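Local coordinates for protein putative DD-carboxypeptidase TP_0574 (Treponema pallidum, PDB 1O75) that shows zinc-dependent carboxypeptidase activity on synthetic depsipeptides, binds penicillin, and may reduce peptidoglycan cross-linking in this spirochaete, at residues V233-A238 against R246-Y251. The protein carries 2 engineered substitutions. Sequence-based numbering, arbitrary orientation.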
loop_
_atom_site.group_PDB
_atom_site.type_symbol
_atom_site.label_atom_id
_atom_site.label_comp_id
_atom_site.label_asym_id
_atom_site.label_seq_id
_atom_site.Cartn_x
_atom_site.Cartn_y
_atom_site.Cartn_z
ATOM N N VAL B 233 -8.090 -9.837 -5.738
ATOM C CA VAL B 233 -9.022 -10.508 -4.865
ATOM C C VAL B 233 -8.664 -10.261 -3.395
ATOM O O VAL B 233 -7.599 -10.678 -2.940
ATOM C CB VAL B 233 -9.028 -12.034 -5.165
ATOM C CG1 VAL B 233 -10.064 -12.745 -4.297
ATOM C CG2 VAL B 233 -9.307 -12.280 -6.653
ATOM N N MET B 234 -9.522 -9.552 -2.665
ATOM C CA MET B 234 -9.286 -9.341 -1.235
ATOM C C MET B 234 -9.942 -10.533 -0.545
ATOM O O MET B 234 -11.064 -10.916 -0.889
ATOM C CB MET B 234 -9.915 -8.035 -0.770
ATOM C CG MET B 234 -9.217 -6.801 -1.331
ATOM S SD MET B 234 -7.697 -6.454 -0.431
ATOM C CE MET B 234 -8.433 -5.794 1.127
ATOM N N LEU B 235 -9.256 -11.113 0.433
ATOM C CA LEU B 235 -9.751 -12.312 1.122
ATOM C C LEU B 235 -10.183 -12.127 2.578
ATOM O O LEU B 235 -9.735 -11.196 3.257
ATOM C CB LEU B 235 -8.654 -13.379 1.074
ATOM C CG LEU B 235 -8.155 -13.729 -0.337
ATOM C CD1 LEU B 235 -6.879 -14.531 -0.235
ATOM C CD2 LEU B 235 -9.212 -14.551 -1.090
ATOM N N LYS B 236 -11.075 -13.000 3.048
ATOM C CA LYS B 236 -11.497 -12.986 4.449
ATOM C C LYS B 236 -11.765 -14.434 4.846
ATOM O O LYS B 236 -11.750 -15.337 3.998
ATOM C CB LYS B 236 -12.737 -12.100 4.676
ATOM C CG LYS B 236 -14.029 -12.606 4.043
ATOM C CD LYS B 236 -15.182 -11.613 4.276
ATOM C CE LYS B 236 -16.522 -12.195 3.808
ATOM N NZ LYS B 236 -17.623 -11.220 4.013
ATOM N N ARG B 237 -11.985 -14.672 6.131
ATOM C CA ARG B 237 -12.212 -16.026 6.590
ATOM C C ARG B 237 -13.636 -16.455 6.285
ATOM O O ARG B 237 -14.550 -15.618 6.226
ATOM C CB ARG B 237 -11.930 -16.132 8.093
ATOM C CG ARG B 237 -11.228 -17.431 8.475
ATOM C CD ARG B 237 -10.681 -17.384 9.907
ATOM N NE ARG B 237 -11.758 -17.227 10.878
ATOM C CZ ARG B 237 -11.567 -17.030 12.177
ATOM N NH1 ARG B 237 -10.329 -16.968 12.657
ATOM N NH2 ARG B 237 -12.610 -16.879 12.993
ATOM N N ALA B 238 -13.818 -17.761 6.110
ATOM C CA ALA B 238 -15.128 -18.319 5.768
ATOM C C ALA B 238 -16.248 -17.847 6.702
ATOM O O ALA B 238 -17.366 -17.614 6.252
ATOM C CB ALA B 238 -15.052 -19.871 5.737
ATOM N N ARG B 246 -1.073 -13.318 10.287
ATOM C CA ARG B 246 -0.661 -14.713 10.325
ATOM C C ARG B 246 -1.559 -15.629 9.478
ATOM O O ARG B 246 -1.071 -16.525 8.791
ATOM C CB ARG B 246 -0.624 -15.214 11.772
ATOM C CG ARG B 246 -0.431 -16.717 11.892
ATOM C CD ARG B 246 0.448 -17.051 13.082
ATOM N NE ARG B 246 0.103 -16.216 14.225
ATOM C CZ ARG B 246 0.919 -15.963 15.244
ATOM N NH1 ARG B 246 2.140 -16.488 15.271
ATOM N NH2 ARG B 246 0.523 -15.157 16.224
ATOM N N GLU B 247 -2.865 -15.411 9.524
ATOM C CA GLU B 247 -3.759 -16.253 8.726
ATOM C C GLU B 247 -3.534 -16.037 7.221
ATOM O O GLU B 247 -3.595 -16.979 6.443
ATOM C CB GLU B 247 -5.227 -15.997 9.107
ATOM C CG GLU B 247 -5.588 -16.567 10.511
ATOM C CD GLU B 247 -6.937 -16.078 11.009
ATOM O OE1 GLU B 247 -7.336 -14.946 10.662
ATOM O OE2 GLU B 247 -7.601 -16.814 11.762
ATOM N N PHE B 248 -3.261 -14.812 6.810
ATOM C CA PHE B 248 -3.023 -14.553 5.395
ATOM C C PHE B 248 -1.708 -15.165 4.965
ATOM O O PHE B 248 -1.608 -15.782 3.902
ATOM C CB PHE B 248 -3.000 -13.053 5.103
ATOM C CG PHE B 248 -2.671 -12.734 3.668
ATOM C CD1 PHE B 248 -3.543 -13.101 2.637
ATOM C CD2 PHE B 248 -1.481 -12.091 3.347
ATOM C CE1 PHE B 248 -3.227 -12.827 1.306
ATOM C CE2 PHE B 248 -1.154 -11.813 2.026
ATOM C CZ PHE B 248 -2.023 -12.177 1.004
ATOM N N ILE B 249 -0.682 -15.014 5.794
ATOM C CA ILE B 249 0.603 -15.594 5.447
ATOM C C ILE B 249 0.518 -17.120 5.310
ATOM O O ILE B 249 1.115 -17.702 4.405
ATOM C CB ILE B 249 1.669 -15.178 6.493
ATOM C CG1 ILE B 249 1.971 -13.693 6.310
ATOM C CG2 ILE B 249 2.947 -15.995 6.326
ATOM C CD1 ILE B 249 2.479 -13.346 4.927
ATOM N N ASP B 250 -0.216 -17.776 6.205
ATOM C CA ASP B 250 -0.341 -19.231 6.121
ATOM C C ASP B 250 -0.963 -19.585 4.764
ATOM O O ASP B 250 -0.606 -20.581 4.142
ATOM C CB ASP B 250 -1.233 -19.784 7.242
ATOM C CG ASP B 250 -0.520 -19.843 8.594
ATOM O OD1 ASP B 250 0.731 -19.860 8.623
ATOM O OD2 ASP B 250 -1.209 -19.895 9.637
ATOM N N TYR B 251 -1.900 -18.771 4.310
ATOM C CA TYR B 251 -2.521 -19.048 3.022
ATOM C C TYR B 251 -1.534 -18.872 1.849
ATOM O O TYR B 251 -1.358 -19.793 1.049
ATOM C CB TYR B 251 -3.740 -18.157 2.800
ATOM C CG TYR B 251 -4.467 -18.477 1.492
ATOM C CD1 TYR B 251 -5.276 -19.611 1.387
ATOM C CD2 TYR B 251 -4.325 -17.658 0.361
ATOM C CE1 TYR B 251 -5.940 -19.932 0.190
ATOM C CE2 TYR B 251 -4.981 -17.969 -0.856
ATOM C CZ TYR B 251 -5.783 -19.109 -0.927
ATOM O OH TYR B 251 -6.385 -19.467 -2.115
#
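R237, at the end of strand 229-237, reaches across to E247 near the start of helix 245-252 and makes the one salt bridge between the two segments. NH1 of R237 donates to OE2 of E247 at 2.9 Å, with a moderately bent N-H...O angle of 147°. The acceptor lies at the edge of the guanidinium, almost in its plane, and offers its syn lone pair, although the two planar groups are turned 74° apart. Only NH1 and OE2 are bonded across the segments; E247 OE1 lies 4.1 Å from R237 NH1. R237 gets there by bending at chi3, while E247 runs extended beyond CG; R237 CD also rests 3.6 Å from E247 OE2. NH2 of R237 is paired with D239, so the guanidinium is shared by two carboxylates.

Deeper in, L235 carries the apolar half. Its CB points at the helix, and CD1 sits 4.0 Å from CE2 of Y251, approaching the ring obliquely with the two side chains crossing at about a right angle. The same methyl lies 4.3 Å from CE1 of F248, here at the ring edge. Y251 holds CG anti to its backbone N, which carries its ring towards the sheet, where it also touches L212 and I294; Y322 meets it edge-to-face. F248 packs on P292.

The axes of 233-237 and 246-251 approach to 10.0 Å at 113°, so the helix lies across the strand it follows in the chain. Charge pairing at the strand end and a buried leucine-aromatic cluster further in thus tie this helix to the sheet of strands 212-220, 229-237, 293-298 and 284-285, in the Tp47 domain C region, a family of the E-set clan; the shared guanidinium probably favours the ionised form of both acids, and its two partners limit its rotation.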